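Local coordinates for putative periplasmic protein (Salmonella enterica, PDB 3OE3) that probably inhibits host c-type lysozymes in the bacterial periplasm, and so is thought to help defend the cell wall against them, at residues C[8-18]-C[82-90]; C[45-53]-C[62-70]. All coordinates share one frame; numbering follows the deposited sequence.

Interaction 1: residues C[8-18]-C[82-90]; sequences SIYTCNDNQVM and VLSNCSLAN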
ATOM      1  N   SER C   8      -9.950   1.716   1.382  1.00 15.03           N
ATOM      2  CA  SER C   8     -11.252   1.617   0.738  1.00 16.17           C
ATOM      3  C   SER C   8     -11.388   0.263   0.093  1.00 14.03           C
ATOM      4  O   SER C   8     -10.443  -0.249  -0.500  1.00 17.53           O
ATOM      5  CB  SER C   8     -11.397   2.685  -0.335  1.00 17.61           C
ATOM      6  OG  SER C   8     -11.579   3.966   0.241  1.00 20.53           O
ATOM      7  N   ILE C   9     -12.572  -0.320   0.204  1.00 12.73           N
ATOM      8  CA  ILE C   9     -12.844  -1.586  -0.450  1.00 15.64           C
ATOM      9  C   ILE C   9     -13.943  -1.371  -1.500  1.00 14.50           C
ATOM     10  O   ILE C   9     -14.979  -0.764  -1.208  1.00 16.78           O
ATOM     11  CB  ILE C   9     -13.235  -2.662   0.579  1.00 18.74           C
ATOM     12  CG1 ILE C   9     -12.062  -2.898   1.547  1.00 22.32           C
ATOM     13  CG2 ILE C   9     -13.659  -3.961  -0.110  1.00 24.66           C
ATOM     14  CD1 ILE C   9     -12.265  -4.028   2.510  1.00 29.22           C
ATOM     15  N   TYR C  10     -13.697  -1.835  -2.731  1.00 14.07           N
ATOM     16  CA  TYR C  10     -14.639  -1.643  -3.834  1.00 12.43           C
ATOM     17  C   TYR C  10     -15.162  -2.987  -4.291  1.00 13.73           C
ATOM     18  O   TYR C  10     -14.403  -3.952  -4.384  1.00 15.71           O
ATOM     19  CB  TYR C  10     -13.941  -0.989  -5.037  1.00 14.15           C
ATOM     20  CG  TYR C  10     -13.504   0.454  -4.859  1.00 13.87           C
ATOM     21  CD1 TYR C  10     -12.289   0.761  -4.236  1.00 14.14           C
ATOM     22  CD2 TYR C  10     -14.275   1.503  -5.349  1.00 14.61           C
ATOM     23  CE1 TYR C  10     -11.886   2.062  -4.082  1.00 14.19           C
ATOM     24  CE2 TYR C  10     -13.863   2.829  -5.184  1.00 15.79           C
ATOM     25  CZ  TYR C  10     -12.665   3.089  -4.543  1.00 13.25           C
ATOM     26  OH  TYR C  10     -12.233   4.403  -4.379  1.00 18.27           O
ATOM     27  N   THR C  11     -16.457  -3.043  -4.590  1.00 13.59           N
ATOM     28  CA  THR C  11     -17.032  -4.183  -5.287  1.00 13.75           C
ATOM     29  C   THR C  11     -17.023  -3.886  -6.779  1.00 15.37           C
ATOM     30  O   THR C  11     -17.488  -2.826  -7.209  1.00 18.32           O
ATOM     31  CB  THR C  11     -18.468  -4.483  -4.810  1.00 21.26           C
ATOM     32  OG1 THR C  11     -19.171  -3.254  -4.578  1.00 23.08           O
ATOM     33  CG2 THR C  11     -18.423  -5.272  -3.515  1.00 26.63           C
ATOM     34  N   CYS C  12     -16.464  -4.812  -7.557  1.00 12.99           N
ATOM     35  CA  CYS C  12     -16.319  -4.651  -9.009  1.00 16.56           C
ATOM     36  C   CYS C  12     -17.036  -5.740  -9.794  1.00 15.13           C
ATOM     37  O   CYS C  12     -17.563  -6.705  -9.214  1.00 15.99           O
ATOM     38  CB  CYS C  12     -14.840  -4.676  -9.403  1.00 14.58           C
ATOM     39  SG  CYS C  12     -13.815  -3.534  -8.427  1.00 21.58           S
ATOM     40  N   ASN C  13     -17.068  -5.578 -11.121  1.00 14.33           N
ATOM     41  CA  ASN C  13     -17.751  -6.548 -11.968  1.00 15.23           C
ATOM     42  C   ASN C  13     -17.109  -7.925 -11.836  1.00 18.54           C
ATOM     43  O   ASN C  13     -15.972  -8.049 -11.375  1.00 16.20           O
ATOM     44  CB  ASN C  13     -17.719  -6.107 -13.433  1.00 17.04           C
ATOM     45  CG  ASN C  13     -18.652  -4.946 -13.730  1.00 21.82           C
ATOM     46  OD1 ASN C  13     -19.580  -4.650 -12.971  1.00 20.93           O
ATOM     47  ND2 ASN C  13     -18.429  -4.300 -14.870  1.00 22.77           N
ATOM     48  N   ASP C  14     -17.853  -8.954 -12.243  1.00 18.07           N
ATOM     49  CA  ASP C  14     -17.369 -10.338 -12.235  1.00 18.33           C
ATOM     50  C   ASP C  14     -16.949 -10.872 -10.847  1.00 14.96           C
ATOM     51  O   ASP C  14     -16.041 -11.688 -10.741  1.00 18.84           O
ATOM     52  CB  ASP C  14     -16.245 -10.515 -13.275  1.00 19.05           C
ATOM     53  CG  ASP C  14     -16.620  -9.967 -14.642  1.00 35.84           C
ATOM     54  OD1 ASP C  14     -17.827  -9.812 -14.911  1.00 47.45           O
ATOM     55  OD2 ASP C  14     -15.711  -9.687 -15.450  1.00 37.55           O
ATOM     56  N   ASN C  15     -17.642 -10.438  -9.794  1.00 14.93           N
ATOM     57  CA  ASN C  15     -17.370 -10.881  -8.418  1.00 12.60           C
ATOM     58  C   ASN C  15     -15.948 -10.624  -7.964  1.00 14.41           C
ATOM     59  O   ASN C  15     -15.372 -11.419  -7.235  1.00 19.18           O
ATOM     60  CB  ASN C  15     -17.682 -12.373  -8.252  1.00 16.02           C
ATOM     61  CG  ASN C  15     -17.796 -12.798  -6.813  1.00 14.60           C
ATOM     62  OD1 ASN C  15     -18.373 -12.097  -5.993  1.00 17.81           O
ATOM     63  ND2 ASN C  15     -17.237 -13.968  -6.497  1.00 17.09           N
ATOM     64  N   GLN C  16     -15.404  -9.495  -8.389  1.00 13.99           N
ATOM     65  CA  GLN C  16     -14.068  -9.089  -7.981  1.00 14.54           C
ATOM     66  C   GLN C  16     -14.125  -7.984  -6.934  1.00 17.14           C
ATOM     67  O   GLN C  16     -15.033  -7.169  -6.914  1.00 17.37           O
ATOM     68  CB  GLN C  16     -13.292  -8.579  -9.188  1.00 14.63           C
ATOM     69  CG  GLN C  16     -13.136  -9.582 -10.299  1.00 22.39           C
ATOM     70  CD  GLN C  16     -12.403 -10.814  -9.845  1.00 29.50           C
ATOM     71  OE1 GLN C  16     -11.289 -10.729  -9.324  1.00 31.44           O
ATOM     72  NE2 GLN C  16     -13.017 -11.976 -10.048  1.00 32.20           N
ATOM     73  N   VAL C  17     -13.127  -7.966  -6.066  1.00 15.76           N
ATOM     74  CA  VAL C  17     -13.009  -6.931  -5.055  1.00 15.32           C
ATOM     75  C   VAL C  17     -11.691  -6.199  -5.275  1.00 17.15           C
ATOM     76  O   VAL C  17     -10.701  -6.801  -5.696  1.00 21.81           O
ATOM     77  CB  VAL C  17     -13.026  -7.532  -3.648  1.00 21.80           C
ATOM     78  CG1 VAL C  17     -12.785  -6.451  -2.599  1.00 24.86           C
ATOM     79  CG2 VAL C  17     -14.349  -8.241  -3.394  1.00 29.27           C
HETATM   80  N   MSE C  18     -11.685  -4.898  -5.049  1.00 12.86           N
HETATM   81  CA  MSE C  18     -10.417  -4.152  -5.103  1.00 17.07           C
HETATM   82  C   MSE C  18     -10.196  -3.403  -3.808  1.00 17.93           C
HETATM   83  O   MSE C  18     -11.035  -2.600  -3.424  1.00 15.32           O
HETATM   84  CB  MSE C  18     -10.454  -3.140  -6.255  1.00 18.21           C
HETATM   85  CG  MSE C  18      -9.202  -2.306  -6.400  1.00 15.98           C
HETATM   86 SE   MSE C  18      -9.186  -1.173  -7.989  1.00 24.13          SE
HETATM   87  CE  MSE C  18     -10.628   0.044  -7.481  1.00 17.18           C
ATOM     88  N   VAL C  82      -8.850  -3.791 -16.191  1.00 16.27           N
ATOM     89  CA  VAL C  82      -8.343  -4.756 -15.232  1.00 16.38           C
ATOM     90  C   VAL C  82      -9.454  -5.065 -14.230  1.00 14.77           C
ATOM     91  O   VAL C  82      -9.832  -6.224 -14.049  1.00 17.74           O
ATOM     92  CB  VAL C  82      -7.103  -4.234 -14.514  1.00 16.13           C
ATOM     93  CG1 VAL C  82      -6.641  -5.238 -13.468  1.00 20.57           C
ATOM     94  CG2 VAL C  82      -6.000  -3.944 -15.527  1.00 17.42           C
ATOM     95  N   LEU C  83      -9.999  -4.022 -13.616  1.00 16.07           N
ATOM     96  CA  LEU C  83     -11.165  -4.156 -12.751  1.00 16.83           C
ATOM     97  C   LEU C  83     -12.136  -3.052 -13.140  1.00 15.26           C
ATOM     98  O   LEU C  83     -11.731  -1.895 -13.255  1.00 16.76           O
ATOM     99  CB  LEU C  83     -10.769  -4.066 -11.277  1.00 14.40           C
ATOM    100  CG  LEU C  83      -9.964  -5.235 -10.725  1.00 16.23           C
ATOM    101  CD1 LEU C  83      -9.409  -4.879  -9.354  1.00 23.01           C
ATOM    102  CD2 LEU C  83     -10.829  -6.498 -10.648  1.00 17.94           C
ATOM    103  N   SER C  84     -13.408  -3.403 -13.361  1.00 15.96           N
ATOM    104  CA  SER C  84     -14.351  -2.481 -13.996  1.00 17.35           C
ATOM    105  C   SER C  84     -15.590  -2.251 -13.149  1.00 16.56           C
ATOM    106  O   SER C  84     -15.982  -3.119 -12.358  1.00 16.29           O
ATOM    107  CB  SER C  84     -14.797  -3.008 -15.366  1.00 23.26           C
ATOM    108  OG  SER C  84     -13.710  -3.184 -16.264  1.00 25.71           O
ATOM    109  N   ASN C  85     -16.188  -1.076 -13.306  1.00 17.80           N
ATOM    110  CA  ASN C  85     -17.427  -0.737 -12.624  1.00 15.71           C
ATOM    111  C   ASN C  85     -17.301  -0.963 -11.126  1.00 18.18           C
ATOM    112  O   ASN C  85     -18.144  -1.585 -10.497  1.00 18.14           O
ATOM    113  CB  ASN C  85     -18.591  -1.545 -13.213  1.00 18.40           C
ATOM    114  CG  ASN C  85     -19.945  -1.118 -12.667  1.00 21.26           C
ATOM    115  OD1 ASN C  85     -20.181   0.054 -12.369  1.00 24.61           O
ATOM    116  ND2 ASN C  85     -20.848  -2.078 -12.548  1.00 17.82           N
ATOM    117  N   CYS C  86     -16.231  -0.435 -10.547  1.00 15.98           N
ATOM    118  CA  CYS C  86     -16.014  -0.576  -9.113  1.00 16.29           C
ATOM    119  C   CYS C  86     -16.767   0.492  -8.337  1.00 17.39           C
ATOM    120  O   CYS C  86     -16.815   1.651  -8.746  1.00 18.90           O
ATOM    121  CB  CYS C  86     -14.516  -0.476  -8.794  1.00 15.36           C
ATOM    122  SG  CYS C  86     -13.528  -1.793  -9.592  1.00 22.68           S
ATOM    123  N   SER C  87     -17.378   0.105  -7.225  1.00 15.82           N
ATOM    124  CA  SER C  87     -18.013   1.094  -6.352  1.00 17.23           C
ATOM    125  C   SER C  87     -17.621   0.803  -4.930  1.00 19.14           C
ATOM    126  O   SER C  87     -17.453  -0.359  -4.558  1.00 18.53           O
ATOM    127  CB  SER C  87     -19.537   1.052  -6.479  1.00 24.67           C
ATOM    128  OG  SER C  87     -19.961   1.650  -7.688  1.00 32.06           O
ATOM    129  N   LEU C  88     -17.477   1.852  -4.122  1.00 17.78           N
ATOM    130  CA  LEU C  88     -17.263   1.642  -2.698  1.00 18.93           C
ATOM    131  C   LEU C  88     -18.300   0.670  -2.149  1.00 15.97           C
ATOM    132  O   LEU C  88     -19.500   0.837  -2.363  1.00 20.96           O
ATOM    133  CB  LEU C  88     -17.342   2.956  -1.930  1.00 21.79           C
ATOM    134  CG  LEU C  88     -16.218   3.946  -2.211  1.00 18.65           C
ATOM    135  CD1 LEU C  88     -16.500   5.269  -1.501  1.00 24.35           C
ATOM    136  CD2 LEU C  88     -14.856   3.373  -1.788  1.00 20.39           C
ATOM    137  N   ALA C  89     -17.823  -0.331  -1.417  1.00 17.72           N
ATOM    138  CA  ALA C  89     -18.688  -1.377  -0.906  1.00 18.61           C
ATOM    139  C   ALA C  89     -19.725  -0.793   0.043  1.00 17.80           C
ATOM    140  O   ALA C  89     -19.407   0.069   0.866  1.00 23.64           O
ATOM    141  CB  ALA C  89     -17.856  -2.448  -0.196  1.00 19.82           C
ATOM    142  N   ASN C  90     -20.963  -1.263  -0.061  1.00 21.34           N
ATOM    143  CA  ASN C  90     -21.991  -0.810   0.865  1.00 23.92           C
ATOM    144  C   ASN C  90     -23.034  -1.891   1.165  1.00 27.32           C
ATOM    145  O   ASN C  90     -24.054  -1.996   0.475  1.00 34.17           O
ATOM    146  CB  ASN C  90     -22.653   0.468   0.358  1.00 34.17           C
ATOM    147  CG  ASN C  90     -23.610   1.062   1.369  1.00 36.00           C
ATOM    148  OD1 ASN C  90     -23.310   1.128   2.563  1.00 31.80           O
ATOM    149  ND2 ASN C  90     -24.778   1.483   0.899  1.00 42.65           N
TER
HETATM  150  O   HOH W   1     -21.430  -3.031  -2.633  1.00 29.88           O
HETATM  151  O   HOH W   2     -14.094  -6.239 -12.705  1.00 18.13           O

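Interaction 2: residues C[45-53]-C[62-70]; sequences LMKMASGAN and TYKLYTKGK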
ATOM      1  N   LEU C  45      -1.222  10.919  -7.606  1.00 14.95           N
ATOM      2  CA  LEU C  45      -2.343  11.622  -8.209  1.00 15.46           C
ATOM      3  C   LEU C  45      -1.878  12.414  -9.432  1.00 16.98           C
ATOM      4  O   LEU C  45      -0.872  13.135  -9.376  1.00 19.78           O
ATOM      5  CB  LEU C  45      -2.995  12.565  -7.191  1.00 19.72           C
ATOM      6  CG  LEU C  45      -4.209  13.351  -7.683  1.00 20.40           C
ATOM      7  CD1 LEU C  45      -5.442  12.477  -7.709  1.00 24.43           C
ATOM      8  CD2 LEU C  45      -4.445  14.604  -6.818  1.00 22.34           C
HETATM    9  N   MSE C  46      -2.614  12.276 -10.532  1.00 15.79           N
HETATM   10  CA  MSE C  46      -2.370  13.082 -11.723  1.00 18.65           C
HETATM   11  C   MSE C  46      -3.147  14.387 -11.613  1.00 22.39           C
HETATM   12  O   MSE C  46      -4.375  14.394 -11.602  1.00 26.42           O
HETATM   13  CB  MSE C  46      -2.778  12.325 -12.990  1.00 23.08           C
HETATM   14  CG  MSE C  46      -1.839  11.176 -13.339  1.00 22.59           C
HETATM   15 SE   MSE C  46      -2.417  10.179 -14.930  1.00 34.51          SE
HETATM   16  CE  MSE C  46      -4.023   9.498 -14.236  1.00 14.52           C
ATOM     17  N   LYS C  47      -2.432  15.495 -11.540  1.00 23.36           N
ATOM     18  CA  LYS C  47      -3.115  16.785 -11.486  1.00 36.89           C
ATOM     19  C   LYS C  47      -3.846  17.083 -12.799  1.00 37.13           C
ATOM     20  O   LYS C  47      -3.369  17.833 -13.647  1.00 42.02           O
ATOM     21  CB  LYS C  47      -2.155  17.905 -11.094  1.00 46.78           C
ATOM     22  CG  LYS C  47      -2.050  18.106  -9.585  1.00 49.10           C
ATOM     23  CD  LYS C  47      -1.439  16.901  -8.890  1.00 46.71           C
ATOM     24  CE  LYS C  47      -0.018  17.206  -8.446  1.00 49.38           C
ATOM     25  NZ  LYS C  47       0.032  18.462  -7.649  1.00 50.48           N
HETATM   26  N   MSE C  48      -5.016  16.475 -12.956  1.00 36.89           N
HETATM   27  CA  MSE C  48      -5.804  16.620 -14.171  1.00 43.49           C
HETATM   28  C   MSE C  48      -7.288  16.715 -13.848  1.00 55.48           C
HETATM   29  O   MSE C  48      -7.673  16.924 -12.697  1.00 54.24           O
HETATM   30  CB  MSE C  48      -5.569  15.431 -15.098  1.00 47.45           C
HETATM   31  CG  MSE C  48      -6.005  14.119 -14.492  1.00 44.07           C
HETATM   32 SE   MSE C  48      -6.047  12.654 -15.770  1.00 64.13          SE
HETATM   33  CE  MSE C  48      -4.169  12.592 -16.263  1.00 70.80           C
ATOM     34  N   ALA C  49      -8.115  16.550 -14.876  1.00 68.90           N
ATOM     35  CA  ALA C  49      -9.562  16.648 -14.734  1.00 80.54           C
ATOM     36  C   ALA C  49     -10.082  15.800 -13.578  1.00 86.62           C
ATOM     37  O   ALA C  49      -9.674  14.653 -13.403  1.00 87.01           O
ATOM     38  CB  ALA C  49     -10.245  16.247 -16.036  1.00 82.43           C
ATOM     39  N   SER C  50     -10.983  16.377 -12.789  1.00 91.72           N
ATOM     40  CA  SER C  50     -11.614  15.657 -11.690  1.00 94.67           C
ATOM     41  C   SER C  50     -12.129  14.302 -12.173  1.00 87.44           C
ATOM     42  O   SER C  50     -12.357  14.114 -13.368  1.00 92.37           O
ATOM     43  CB  SER C  50     -12.758  16.488 -11.101  1.00102.97           C
ATOM     44  OG  SER C  50     -12.276  17.699 -10.544  1.00106.67           O
ATOM     45  N   GLY C  51     -12.316  13.364 -11.250  1.00 73.62           N
ATOM     46  CA  GLY C  51     -12.101  13.609  -9.838  1.00 58.36           C
ATOM     47  C   GLY C  51     -10.686  13.326  -9.378  1.00 41.42           C
ATOM     48  O   GLY C  51      -9.892  14.241  -9.166  1.00 39.46           O
ATOM     49  N   ALA C  52     -10.358  12.053  -9.210  1.00 24.87           N
ATOM     50  CA  ALA C  52      -9.052  11.714  -8.674  1.00 21.89           C
ATOM     51  C   ALA C  52      -8.486  10.506  -9.410  1.00 20.99           C
ATOM     52  O   ALA C  52      -8.953   9.382  -9.240  1.00 22.11           O
ATOM     53  CB  ALA C  52      -9.137  11.468  -7.178  1.00 19.24           C
ATOM     54  N   ASN C  53      -7.484  10.763 -10.240  1.00 15.86           N
ATOM     55  CA  ASN C  53      -6.922   9.762 -11.123  1.00 16.86           C
ATOM     56  C   ASN C  53      -5.459   9.564 -10.811  1.00 14.92           C
ATOM     57  O   ASN C  53      -4.702  10.534 -10.665  1.00 17.84           O
ATOM     58  CB  ASN C  53      -7.096  10.202 -12.573  1.00 16.24           C
ATOM     59  CG  ASN C  53      -8.528  10.583 -12.884  1.00 23.11           C
ATOM     60  OD1 ASN C  53      -9.435   9.771 -12.750  1.00 24.76           O
ATOM     61  ND2 ASN C  53      -8.740  11.831 -13.263  1.00 29.37           N
ATOM     62  N   THR C  62       2.036   0.177 -15.958  1.00 18.02           N
ATOM     63  CA  THR C  62       1.140   1.056 -16.697  1.00 18.36           C
ATOM     64  C   THR C  62      -0.254   1.116 -16.072  1.00 17.37           C
ATOM     65  O   THR C  62      -1.194   1.610 -16.689  1.00 17.19           O
ATOM     66  CB  THR C  62       1.015   0.622 -18.173  1.00 26.55           C
ATOM     67  OG1 THR C  62       0.396  -0.668 -18.241  1.00 25.47           O
ATOM     68  CG2 THR C  62       2.396   0.561 -18.834  1.00 31.54           C
ATOM     69  N   TYR C  63      -0.392   0.629 -14.838  1.00 16.30           N
ATOM     70  CA  TYR C  63      -1.657   0.745 -14.137  1.00 15.61           C
ATOM     71  C   TYR C  63      -2.045   2.198 -13.939  1.00 13.84           C
ATOM     72  O   TYR C  63      -1.220   3.029 -13.544  1.00 15.75           O
ATOM     73  CB  TYR C  63      -1.598   0.055 -12.763  1.00 15.91           C
ATOM     74  CG  TYR C  63      -1.406  -1.449 -12.837  1.00 16.01           C
ATOM     75  CD1 TYR C  63      -2.379  -2.274 -13.410  1.00 14.03           C
ATOM     76  CD2 TYR C  63      -0.266  -2.043 -12.324  1.00 14.25           C
ATOM     77  CE1 TYR C  63      -2.209  -3.630 -13.464  1.00 17.07           C
ATOM     78  CE2 TYR C  63      -0.085  -3.416 -12.385  1.00 18.87           C
ATOM     79  CZ  TYR C  63      -1.056  -4.204 -12.964  1.00 20.03           C
ATOM     80  OH  TYR C  63      -0.883  -5.568 -13.030  1.00 23.13           O
ATOM     81  N   LYS C  64      -3.309   2.491 -14.215  1.00 12.14           N
ATOM     82  CA  LYS C  64      -3.914   3.755 -13.860  1.00 13.31           C
ATOM     83  C   LYS C  64      -5.277   3.503 -13.205  1.00 13.07           C
ATOM     84  O   LYS C  64      -6.054   2.622 -13.622  1.00 14.57           O
ATOM     85  CB  LYS C  64      -4.048   4.663 -15.090  1.00 15.81           C
ATOM     86  CG  LYS C  64      -2.714   5.131 -15.651  1.00 21.32           C
ATOM     87  CD  LYS C  64      -2.916   6.073 -16.839  1.00 25.04           C
ATOM     88  CE  LYS C  64      -1.619   6.764 -17.230  1.00 29.93           C
ATOM     89  NZ  LYS C  64      -0.499   5.800 -17.390  1.00 27.69           N
ATOM     90  N   LEU C  65      -5.547   4.273 -12.161  1.00 13.12           N
ATOM     91  CA  LEU C  65      -6.758   4.127 -11.383  1.00 12.91           C
ATOM     92  C   LEU C  65      -7.547   5.411 -11.559  1.00 16.01           C
ATOM     93  O   LEU C  65      -7.084   6.509 -11.198  1.00 18.07           O
ATOM     94  CB  LEU C  65      -6.391   3.903  -9.899  1.00 11.96           C
ATOM     95  CG  LEU C  65      -7.545   3.913  -8.893  1.00 12.11           C
ATOM     96  CD1 LEU C  65      -8.436   2.688  -9.118  1.00 16.17           C
ATOM     97  CD2 LEU C  65      -7.017   3.955  -7.436  1.00 13.83           C
ATOM     98  N   TYR C  66      -8.728   5.296 -12.155  1.00 15.55           N
ATOM     99  CA  TYR C  66      -9.553   6.464 -12.386  1.00 19.18           C
ATOM    100  C   TYR C  66     -10.727   6.434 -11.439  1.00 22.15           C
ATOM    101  O   TYR C  66     -11.487   5.468 -11.423  1.00 23.66           O
ATOM    102  CB  TYR C  66     -10.052   6.488 -13.828  1.00 18.00           C
ATOM    103  CG  TYR C  66      -8.935   6.588 -14.827  1.00 26.13           C
ATOM    104  CD1 TYR C  66      -8.503   7.818 -15.288  1.00 26.60           C
ATOM    105  CD2 TYR C  66      -8.294   5.452 -15.298  1.00 30.24           C
ATOM    106  CE1 TYR C  66      -7.471   7.913 -16.199  1.00 24.91           C
ATOM    107  CE2 TYR C  66      -7.262   5.541 -16.209  1.00 30.27           C
ATOM    108  CZ  TYR C  66      -6.860   6.773 -16.657  1.00 23.39           C
ATOM    109  OH  TYR C  66      -5.834   6.866 -17.571  1.00 31.99           O
ATOM    110  N   THR C  67     -10.886   7.490 -10.651  1.00 18.13           N
ATOM    111  CA  THR C  67     -11.963   7.506  -9.677  1.00 20.23           C
ATOM    112  C   THR C  67     -12.787   8.780  -9.775  1.00 27.31           C
ATOM    113  O   THR C  67     -12.278   9.843 -10.136  1.00 24.00           O
ATOM    114  CB  THR C  67     -11.443   7.337  -8.231  1.00 21.71           C
ATOM    115  OG1 THR C  67     -11.049   8.608  -7.698  1.00 24.69           O
ATOM    116  CG2 THR C  67     -10.256   6.366  -8.184  1.00 22.34           C
ATOM    117  N   LYS C  68     -14.066   8.640  -9.448  1.00 29.59           N
ATOM    118  CA  LYS C  68     -15.042   9.710  -9.538  1.00 28.39           C
ATOM    119  C   LYS C  68     -16.094   9.425  -8.485  1.00 31.52           C
ATOM    120  O   LYS C  68     -16.835   8.458  -8.603  1.00 30.56           O
ATOM    121  CB  LYS C  68     -15.682   9.710 -10.925  1.00 33.08           C
ATOM    122  CG  LYS C  68     -16.690  10.822 -11.151  1.00 40.12           C
ATOM    123  CD  LYS C  68     -16.015  12.178 -11.173  1.00 43.74           C
ATOM    124  CE  LYS C  68     -17.034  13.290 -11.379  1.00 53.02           C
ATOM    125  NZ  LYS C  68     -17.843  13.066 -12.609  1.00 54.47           N
ATOM    126  N   GLY C  69     -16.157  10.259  -7.450  1.00 29.33           N
ATOM    127  CA  GLY C  69     -17.085  10.023  -6.358  1.00 29.77           C
ATOM    128  C   GLY C  69     -16.825   8.677  -5.699  1.00 30.03           C
ATOM    129  O   GLY C  69     -15.725   8.408  -5.202  1.00 30.43           O
ATOM    130  N   LYS C  70     -17.838   7.820  -5.712  1.00 26.04           N
ATOM    131  CA  LYS C  70     -17.754   6.511  -5.071  1.00 22.73           C
ATOM    132  C   LYS C  70     -17.306   5.439  -6.044  1.00 23.39           C
ATOM    133  O   LYS C  70     -17.206   4.268  -5.673  1.00 21.62           O
ATOM    134  CB  LYS C  70     -19.119   6.106  -4.515  1.00 21.48           C
ATOM    135  CG  LYS C  70     -19.688   7.066  -3.503  1.00 25.18           C
ATOM    136  CD  LYS C  70     -21.051   6.596  -3.047  1.00 28.70           C
ATOM    137  CE  LYS C  70     -21.769   7.690  -2.285  1.00 29.18           C
ATOM    138  NZ  LYS C  70     -23.217   7.658  -2.593  1.00 29.34           N
TER
HETATM  139  O   HOH W   3     -11.915  10.382 -12.937  1.00 35.11           O

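Interaction 1: residues C[8-18]-C[82-90]
C12 and C86 each hold SG beside the backbone N (chi1 -51° and -61°), which turns the two sulfurs toward one another, and a disulfide joins them with a CB-SG-SG-CB torsion of 109°. The bond staples the first strand of an antiparallel beta barrel to the last, across the seam where the sheet closes. Backbone bonds continue the seam on one side of it: T11 and S87 form a hydrogen-bonded pair with N-to-O distances of 2.9 Å both ways, and A89 N reaches I9 O. Beyond the cysteines the chain turns a corner at N85, yet N13 N still meets S84 O at 3.0 Å, almost straight.

Apolar contacts run along the seam, with Y10 and M18 buried. Methyl CD2 of L88 lies over one face of the Y10 ring, 3.8 Å from its centroid, a CH-pi contact; CE of selenomethionine M18 covers the opposite face, offset toward the rim, and also lies 4.0 Å from C86 SG. The hydroxyl of Y10 hydrogen-bonds to that of Y22. The two methyls of L83 part over Q16 and M18: L83 CD1 rests against M18 CB, and L83 CD2 lies 3.5 Å from Q16 CB.

Past C12 the turn is joined to 82-90 by a side-chain bond as well. The side chains of N13 and N85 cross at about a right angle, their amide planes well tilted from each other, and a bound sodium ion lies about 3 Å from the N13 side chain. N85 ND2 donates to N13 OD1 at 2.9 Å, the acceptor lying in the N85 amide plane.

Interaction 2: residues C[45-53]-C[62-70]
T67 meets A52 as a hydrogen-bonded antiparallel pair, and its side chain adds a second grip on the same carbonyl. T67 CB lies 3.4 Å from A52 O, and there the side chain forks: CG2 passes that oxygen at van der Waals range, while T67 OG1 donates to A52 O at 2.7 Å, in the carbonyl plane and on a lone pair. A chi1 of 85° sets OG1 between the backbone N and the carbonyl carbon, from where it also touches A52 CB. The backbone bond T67 N to A52 O is weak, bent to 133°, whereas A52 N to T67 O is nearly straight at 174°.

One residue along, N53 and Y66 form the non-hydrogen-bonded pair. N53 OD1 lies 3.3 Å from Y66 CD1, with amide and ring planes steeply inclined, and accepts a weak bond from T67 N. A water donates to both N53 OD1 and T67 O, bridging amide and backbone. CE of selenomethionine M46 approaches the Y66 ring obliquely.

These pairs lie near the open ends of the hairpin of strands 52-56 and 64-68. On the far side of strand 64-68, strand 71-76 receives Y66 and T67, while L65 packs on M18, V20 and Y22 of strand 16-24.

Overall arrangement
Interactions 1 and 2 belong to one eight-stranded antiparallel barrel, their centres about 16 Å apart. Both segments of interaction 2 lie in the chain between those of interaction 1. Residues 45-53 and 62-70 join sequential neighbours, strands 52-56 and 64-68, whereas 8-18 and 82-90 bring together chain ends 64 residues apart and close the sheet. Going one way round the barrel, strand 71-76 alone lies between them; going the other way, strands 30-36 and 39-45 do. Yet they touch directly: L88 N probably hydrogen-bonds to K70 O, and inside the barrel M18 CE packs on L65 CD1. The local hairpin and disulfide-bonded seam thus share one core, forming this lysozyme-inhibitor family's compact barrel.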